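Local coordinates for protein YeaZ (Pseudomonas aeruginosa PAO579, PDB 4Y0W) that is an essential protein that takes part in the biosynthesis of threonylcarbamoyl adenosine, a modified nucleoside of tRNA, at residues L10-T15 / D196-A201; I66-G71 / R94-V99. All coordinates share one frame; numbering follows the deposited sequence.

How the interactions relate
Both contacts belong to one sheet of an actin-like ATPase fold, and their centres lie about 8 Å apart. Interaction 1 sets a helix against a face of strand 10-14, whereas interaction 2 pairs the next two strands, 65-69 and 96-99. Along the chain, 66-71 and 94-99 both fall between 10-15 and 196-201, so a late helix closes over a sheet begun much earlier. Ala67 joins the two: its N lies 2.8 Å from Leu11 O, a probable hydrogen bond, and its CB packs 3.6 Å from Ala201 CB. Helix 194-205 thus spans neighbouring strands, and Asp14, a sodium ligand, sits beside Gly69 at their C-terminal ends.

Interaction 1: residues L10-T15 / D196-A201; sequences LLALDT and DLLSLA. With NA (sodium ion), chain G.
In the first sheet of the actin-like ATPase fold, the inner strand 10-14 offers Leu10 and Ala12 to Leu197, Leu198 and Ala201 of helix 194-205, showing how a late helix can complete an early half of a two-sheet protein. The axes of 10-14 and 196-201 approach to 7.9 Å and make 133° between their N-to-C directions. That close approach rests on the small Ala12, whose CB meets both leucines of the helix. Leu197 reaches it from the side nearer the strand's C-terminal end: with CG anti to its backbone N (chi1 170°), the side chain extends toward the sheet and brings CD2 to 3.8 Å from Ala12 CB. The same methyl lies 3.2 Å from Leu13 O, so it packs tightly on the strand backbone as well as on a side chain. Leu198 starts from the flank of the helix, but its CD1 turns back to the strand, 4.0 Å from Leu10 CB and 3.5 Å from Leu10 O. Ala201, a turn beyond Leu197, has its CB next to the CD1 branch of Leu10. The interface is apolar and buried. On the other face of the strand, Leu11 packs on Val49 of helix 41-56, while Leu13 meets Ala81 and Val85 of helix 77-92, so the sheet is layered between helices.

Polar chemistry begins where the strand ends. Asp14 meets Leu197 CD2 loosely, with its N and CB, while its carboxylate points on to a sodium ion that Thr17 and Ala19 also bind; the turn that follows corresponds probably to the phosphate-binding loop of related ATPases. Asp14 OD1 lies 2.5 Å from the sodium and also accepts a hydrogen bond from Ser16 OG.

Interaction 2: residues I66-G71 / R94-V99; sequences IAFGRG and RPVLAV
Phe68 and Val96 make the tight part of this contact: the CG1 methyl of Val96 comes in at the edge of the phenyl ring, near its plane, 3.3 Å from Phe68 CE1. The ring gets there because Phe68 CG stands between its backbone N and carbonyl carbon (chi1 71°), which folds it over the neighbouring strand. Farther along, Ala98 CB lies 3.8 Å from Phe68 CZ. Ile82 of helix 77-92 backs the ring, and Ile66 packs on Val85 and Leu88 of the same helix.

That helix is the connection of a beta-alpha-beta crossover, a standard example of how parallel neighbours are joined: strand 65-69 leads into it, and it returns the chain to strand 96-99, an outermost strand of the sheet within this chain. Backbone bonds are passed alternately, from Leu97 N to Ile66 O at 2.8 Å, then from Phe68 N to Leu97 O at a longer 3.2 Å, then from Val99 N to Phe68 O. On the face bearing Ala67, Leu97 and Val99, side-chain contact across the pair is lighter, Ala67 CB lying 4.1 Å from Leu97 CB, and Leu197 of helix 194-205 covers Ala67 and Val99.

The looser parts lie at the two ends, with partly exposed Pro95 and Arg94 at one and the guanidinium of Arg70 at the other. Arg70 is gripped at its base: its backbone N-H bonds Val99 O, N to O 2.9 Å, and its CG rests 3.4 Å from Val99 O. Its NH1 makes a weak hydrogen bond to Gly71 O and a long, weak ion pair with Glu147.

Interaction 1: residues L10-T15 / D196-A201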
ATOM      1  N   LEU A  10       3.675  44.728 -47.168  1.00 53.99           N
ATOM      2  CA  LEU A  10       3.184  44.622 -45.795  1.00 46.71           C
ATOM      3  C   LEU A  10       2.816  43.183 -45.471  1.00 54.24           C
ATOM      4  O   LEU A  10       2.206  42.485 -46.273  1.00 46.32           O
ATOM      5  CB  LEU A  10       1.973  45.513 -45.585  1.00 46.90           C
ATOM      6  CG  LEU A  10       2.128  46.950 -46.077  1.00 54.14           C
ATOM      7  CD1 LEU A  10       0.754  47.618 -46.198  1.00 50.15           C
ATOM      8  CD2 LEU A  10       3.085  47.752 -45.191  1.00 51.30           C
ATOM      9  N   LEU A  11       3.210  42.753 -44.280  1.00 53.28           N
ATOM     10  CA  LEU A  11       2.852  41.462 -43.755  1.00 51.93           C
ATOM     11  C   LEU A  11       1.800  41.699 -42.695  1.00 55.36           C
ATOM     12  O   LEU A  11       1.879  42.683 -41.948  1.00 54.62           O
ATOM     13  CB  LEU A  11       4.083  40.818 -43.121  1.00 50.37           C
ATOM     14  CG  LEU A  11       3.910  39.427 -42.517  1.00 54.54           C
ATOM     15  CD1 LEU A  11       3.580  38.410 -43.604  1.00 54.27           C
ATOM     16  CD2 LEU A  11       5.178  39.046 -41.759  1.00 54.33           C
ATOM     17  N   ALA A  12       0.820  40.802 -42.622  1.00 50.36           N
ATOM     18  CA  ALA A  12      -0.319  40.990 -41.703  1.00 47.61           C
ATOM     19  C   ALA A  12      -0.633  39.690 -41.014  1.00 48.97           C
ATOM     20  O   ALA A  12      -0.692  38.661 -41.664  1.00 57.73           O
ATOM     21  CB  ALA A  12      -1.544  41.465 -42.485  1.00 44.31           C
ATOM     22  N   LEU A  13      -0.833  39.700 -39.705  1.00 57.31           N
ATOM     23  CA  LEU A  13      -1.286  38.478 -39.059  1.00 59.76           C
ATOM     24  C   LEU A  13      -2.318  38.704 -37.996  1.00 54.98           C
ATOM     25  O   LEU A  13      -2.356  39.736 -37.351  1.00 58.67           O
ATOM     26  CB  LEU A  13      -0.117  37.683 -38.505  1.00 63.41           C
ATOM     27  CG  LEU A  13       0.760  38.292 -37.427  1.00 63.59           C
ATOM     28  CD1 LEU A  13       0.202  37.954 -36.051  1.00 61.99           C
ATOM     29  CD2 LEU A  13       2.185  37.756 -37.585  1.00 64.48           C
ATOM     30  N   ASP A  14      -3.163  37.706 -37.814  1.00 62.54           N
ATOM     31  CA  ASP A  14      -4.167  37.762 -36.776  1.00 56.36           C
ATOM     32  C   ASP A  14      -4.351  36.406 -36.127  1.00 52.64           C
ATOM     33  O   ASP A  14      -4.506  35.390 -36.819  1.00 63.73           O
ATOM     34  CB  ASP A  14      -5.494  38.245 -37.358  1.00 59.51           C
ATOM     35  CG  ASP A  14      -6.435  38.680 -36.291  1.00 53.73           C
ATOM     36  OD1 ASP A  14      -7.082  37.795 -35.711  1.00 65.22           O
ATOM     37  OD2 ASP A  14      -6.485  39.889 -35.991  1.00 57.97           O
ATOM     38  N   THR A  15      -4.338  36.398 -34.796  1.00 55.60           N
ATOM     39  CA  THR A  15      -4.527  35.168 -34.025  1.00 51.77           C
ATOM     40  C   THR A  15      -5.412  35.440 -32.832  1.00 45.84           C
ATOM     41  O   THR A  15      -5.272  34.824 -31.795  1.00 58.02           O
ATOM     42  CB  THR A  15      -3.175  34.594 -33.540  1.00 53.80           C
ATOM     43  OG1 THR A  15      -2.460  35.581 -32.799  1.00 56.16           O
ATOM     44  CG2 THR A  15      -2.304  34.133 -34.710  1.00 56.92           C
ATOM     45  N   ASP A 196      -8.313  41.392 -44.528  1.00 52.82           N
ATOM     46  CA  ASP A 196      -8.997  42.658 -44.250  1.00 56.05           C
ATOM     47  C   ASP A 196      -8.165  43.524 -43.324  1.00 54.13           C
ATOM     48  O   ASP A 196      -8.184  44.772 -43.421  1.00 51.79           O
ATOM     49  CB  ASP A 196     -10.388  42.400 -43.716  1.00 58.20           C
ATOM     50  CG  ASP A 196     -11.196  41.542 -44.648  1.00 51.32           C
ATOM     51  OD1 ASP A 196     -11.649  42.027 -45.716  1.00 53.11           O
ATOM     52  OD2 ASP A 196     -11.354  40.366 -44.312  1.00 59.65           O
ATOM     53  N   LEU A 197      -7.408  42.852 -42.458  1.00 46.44           N
ATOM     54  CA  LEU A 197      -6.304  43.497 -41.721  1.00 52.20           C
ATOM     55  C   LEU A 197      -5.294  44.144 -42.676  1.00 41.76           C
ATOM     56  O   LEU A 197      -4.880  45.277 -42.503  1.00 46.15           O
ATOM     57  CB  LEU A 197      -5.601  42.469 -40.843  1.00 55.90           C
ATOM     58  CG  LEU A 197      -4.294  42.908 -40.198  1.00 53.98           C
ATOM     59  CD1 LEU A 197      -4.491  44.155 -39.347  1.00 47.92           C
ATOM     60  CD2 LEU A 197      -3.737  41.752 -39.374  1.00 55.76           C
ATOM     61  N   LEU A 198      -4.940  43.440 -43.730  1.00 43.25           N
ATOM     62  CA  LEU A 198      -4.050  44.011 -44.749  1.00 45.15           C
ATOM     63  C   LEU A 198      -4.628  45.298 -45.340  1.00 46.78           C
ATOM     64  O   LEU A 198      -3.953  46.323 -45.401  1.00 54.38           O
ATOM     65  CB  LEU A 198      -3.764  42.958 -45.853  1.00 48.87           C
ATOM     66  CG  LEU A 198      -2.607  43.159 -46.852  1.00 53.69           C
ATOM     67  CD1 LEU A 198      -1.246  43.169 -46.158  1.00 60.30           C
ATOM     68  CD2 LEU A 198      -2.630  42.065 -47.912  1.00 52.28           C
ATOM     69  N   SER A 199      -5.875  45.237 -45.792  1.00 54.76           N
ATOM     70  CA  SER A 199      -6.530  46.410 -46.380  1.00 46.81           C
ATOM     71  C   SER A 199      -6.381  47.585 -45.415  1.00 54.07           C
ATOM     72  O   SER A 199      -5.911  48.648 -45.810  1.00 55.53           O
ATOM     73  CB  SER A 199      -8.002  46.128 -46.632  1.00 50.77           C
ATOM     74  OG  SER A 199      -8.185  44.976 -47.440  1.00 48.83           O
ATOM     75  N   LEU A 200      -6.729  47.373 -44.146  1.00 42.68           N
ATOM     76  CA  LEU A 200      -6.647  48.440 -43.165  1.00 44.65           C
ATOM     77  C   LEU A 200      -5.185  48.891 -42.899  1.00 58.37           C
ATOM     78  O   LEU A 200      -4.910  50.089 -42.768  1.00 52.76           O
ATOM     79  CB  LEU A 200      -7.339  48.019 -41.869  1.00 47.37           C
ATOM     80  CG  LEU A 200      -8.845  47.770 -41.912  1.00 49.09           C
ATOM     81  CD1 LEU A 200      -9.316  46.990 -40.694  1.00 50.76           C
ATOM     82  CD2 LEU A 200      -9.616  49.072 -41.992  1.00 55.43           C
ATOM     83  N   ALA A 201      -4.253  47.935 -42.818  1.00 48.55           N
ATOM     84  CA  ALA A 201      -2.816  48.256 -42.662  1.00 46.52           C
ATOM     85  C   ALA A 201      -2.324  49.245 -43.718  1.00 48.15           C
ATOM     86  O   ALA A 201      -1.632  50.212 -43.382  1.00 47.76           O
ATOM     87  CB  ALA A 201      -1.974  46.993 -42.700  1.00 51.63           C
TER
HETATM   88 NA    NA G 302      -8.105  35.485 -35.598  1.00 78.67          NA
HETATM   89  O   HOH W   1      -7.692  35.257 -38.303  1.00 57.24           O

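Interaction 2: residues I66-G71 / R94-V99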
ATOM      1  N   ILE A  66       4.728  45.470 -40.455  1.00 44.69           N
ATOM      2  CA  ILE A  66       3.966  44.304 -40.040  1.00 50.54           C
ATOM      3  C   ILE A  66       2.728  44.745 -39.263  1.00 54.95           C
ATOM      4  O   ILE A  66       2.812  45.463 -38.273  1.00 49.90           O
ATOM      5  CB  ILE A  66       4.803  43.340 -39.178  1.00 56.52           C
ATOM      6  CG1 ILE A  66       6.072  42.908 -39.936  1.00 59.23           C
ATOM      7  CG2 ILE A  66       3.966  42.112 -38.809  1.00 53.92           C
ATOM      8  CD1 ILE A  66       7.080  42.143 -39.113  1.00 52.35           C
ATOM      9  N   ALA A  67       1.576  44.299 -39.723  1.00 51.09           N
ATOM     10  CA  ALA A  67       0.331  44.616 -39.064  1.00 48.02           C
ATOM     11  C   ALA A  67      -0.083  43.430 -38.227  1.00 44.17           C
ATOM     12  O   ALA A  67       0.259  42.313 -38.528  1.00 57.56           O
ATOM     13  CB  ALA A  67      -0.724  44.933 -40.087  1.00 53.15           C
ATOM     14  N   PHE A  68      -0.769  43.703 -37.131  1.00 55.77           N
ATOM     15  CA  PHE A  68      -1.381  42.666 -36.335  1.00 47.31           C
ATOM     16  C   PHE A  68      -2.711  43.179 -35.760  1.00 48.24           C
ATOM     17  O   PHE A  68      -2.903  44.381 -35.572  1.00 49.93           O
ATOM     18  CB  PHE A  68      -0.416  42.198 -35.259  1.00 50.37           C
ATOM     19  CG  PHE A  68      -0.189  43.195 -34.157  1.00 47.48           C
ATOM     20  CD1 PHE A  68       0.581  44.302 -34.356  1.00 53.76           C
ATOM     21  CD2 PHE A  68      -0.757  42.999 -32.914  1.00 54.58           C
ATOM     22  CE1 PHE A  68       0.766  45.222 -33.342  1.00 67.35           C
ATOM     23  CE2 PHE A  68      -0.567  43.901 -31.893  1.00 56.44           C
ATOM     24  CZ  PHE A  68       0.199  45.015 -32.106  1.00 57.27           C
ATOM     25  N   GLY A  69      -3.634  42.257 -35.534  1.00 49.90           N
ATOM     26  CA  GLY A  69      -4.831  42.528 -34.752  1.00 53.50           C
ATOM     27  C   GLY A  69      -4.426  42.636 -33.301  1.00 52.66           C
ATOM     28  O   GLY A  69      -3.848  41.711 -32.734  1.00 55.85           O
ATOM     29  N   ARG A  70      -4.717  43.771 -32.693  1.00 47.75           N
ATOM     30  CA  ARG A  70      -4.353  43.984 -31.302  1.00 54.11           C
ATOM     31  C   ARG A  70      -5.485  43.639 -30.341  1.00 58.21           C
ATOM     32  O   ARG A  70      -5.492  44.080 -29.197  1.00 65.64           O
ATOM     33  CB  ARG A  70      -3.835  45.395 -31.079  1.00 52.85           C
ATOM     34  CG  ARG A  70      -4.734  46.505 -31.574  1.00 64.53           C
ATOM     35  CD  ARG A  70      -5.691  46.926 -30.509  1.00 61.17           C
ATOM     36  NE  ARG A  70      -6.256  48.227 -30.796  1.00 73.51           N
ATOM     37  CZ  ARG A  70      -7.522  48.557 -30.561  1.00 67.26           C
ATOM     38  NH1 ARG A  70      -8.372  47.668 -30.075  1.00 62.79           N
ATOM     39  NH2 ARG A  70      -7.946  49.780 -30.843  1.00 62.03           N
ATOM     40  N   GLY A  71      -6.411  42.800 -30.795  1.00 55.41           N
ATOM     41  CA  GLY A  71      -7.611  42.507 -30.027  1.00 60.61           C
ATOM     42  C   GLY A  71      -8.645  43.588 -30.238  1.00 58.06           C
ATOM     43  O   GLY A  71      -8.396  44.551 -30.989  1.00 53.30           O
ATOM     44  N   ARG A  94      11.815  47.169 -38.442  1.00 49.56           N
ATOM     45  CA  ARG A  94      10.702  47.684 -39.250  1.00 55.18           C
ATOM     46  C   ARG A  94       9.515  48.028 -38.355  1.00 50.36           C
ATOM     47  O   ARG A  94       9.353  47.462 -37.294  1.00 44.40           O
ATOM     48  CB  ARG A  94      10.239  46.669 -40.312  1.00 45.08           C
ATOM     49  CG  ARG A  94      11.280  46.336 -41.375  1.00 51.20           C
ATOM     50  CD  ARG A  94      11.568  47.550 -42.223  1.00 54.92           C
ATOM     51  NE  ARG A  94      12.527  47.289 -43.281  1.00 54.44           N
ATOM     52  CZ  ARG A  94      12.896  48.180 -44.194  1.00 57.56           C
ATOM     53  NH1 ARG A  94      12.390  49.415 -44.182  1.00 48.82           N
ATOM     54  NH2 ARG A  94      13.773  47.835 -45.129  1.00 57.39           N
ATOM     55  N   PRO A  95       8.661  48.946 -38.804  1.00 49.75           N
ATOM     56  CA  PRO A  95       7.566  49.357 -37.965  1.00 53.15           C
ATOM     57  C   PRO A  95       6.454  48.336 -37.847  1.00 55.56           C
ATOM     58  O   PRO A  95       6.245  47.494 -38.722  1.00 39.58           O
ATOM     59  CB  PRO A  95       7.014  50.586 -38.682  1.00 53.85           C
ATOM     60  CG  PRO A  95       8.049  50.958 -39.681  1.00 49.87           C
ATOM     61  CD  PRO A  95       8.658  49.673 -40.075  1.00 47.99           C
ATOM     62  N   VAL A  96       5.737  48.501 -36.747  1.00 56.17           N
ATOM     63  CA  VAL A  96       4.574  47.733 -36.370  1.00 57.78           C
ATOM     64  C   VAL A  96       3.276  48.560 -36.502  1.00 53.86           C
ATOM     65  O   VAL A  96       3.225  49.744 -36.163  1.00 55.45           O
ATOM     66  CB  VAL A  96       4.766  47.290 -34.919  1.00 59.58           C
ATOM     67  CG1 VAL A  96       3.484  46.746 -34.331  1.00 60.51           C
ATOM     68  CG2 VAL A  96       5.896  46.270 -34.855  1.00 60.75           C
ATOM     69  N   LEU A  97       2.235  47.916 -37.000  1.00 52.30           N
ATOM     70  CA  LEU A  97       0.930  48.558 -37.201  1.00 55.85           C
ATOM     71  C   LEU A  97      -0.164  47.822 -36.437  1.00 48.84           C
ATOM     72  O   LEU A  97      -0.710  46.849 -36.935  1.00 64.88           O
ATOM     73  CB  LEU A  97       0.593  48.570 -38.693  1.00 52.60           C
ATOM     74  CG  LEU A  97       1.408  49.566 -39.519  1.00 51.31           C
ATOM     75  CD1 LEU A  97       1.232  49.243 -40.985  1.00 54.07           C
ATOM     76  CD2 LEU A  97       0.985  51.008 -39.244  1.00 47.72           C
ATOM     77  N   ALA A  98      -0.457  48.273 -35.224  1.00 56.35           N
ATOM     78  CA  ALA A  98      -1.570  47.742 -34.419  1.00 57.22           C
ATOM     79  C   ALA A  98      -2.921  48.117 -35.010  1.00 48.80           C
ATOM     80  O   ALA A  98      -3.186  49.265 -35.233  1.00 50.18           O
ATOM     81  CB  ALA A  98      -1.499  48.268 -33.004  1.00 61.25           C
ATOM     82  N   VAL A  99      -3.776  47.132 -35.260  1.00 54.53           N
ATOM     83  CA  VAL A  99      -5.095  47.405 -35.796  1.00 47.98           C
ATOM     84  C   VAL A  99      -6.155  46.676 -35.005  1.00 54.29           C
ATOM     85  O   VAL A  99      -5.966  45.532 -34.609  1.00 47.84           O
ATOM     86  CB  VAL A  99      -5.210  46.950 -37.224  1.00 45.44           C
ATOM     87  CG1 VAL A  99      -6.640  47.123 -37.704  1.00 51.17           C
ATOM     88  CG2 VAL A  99      -4.230  47.702 -38.094  1.00 51.50           C
TER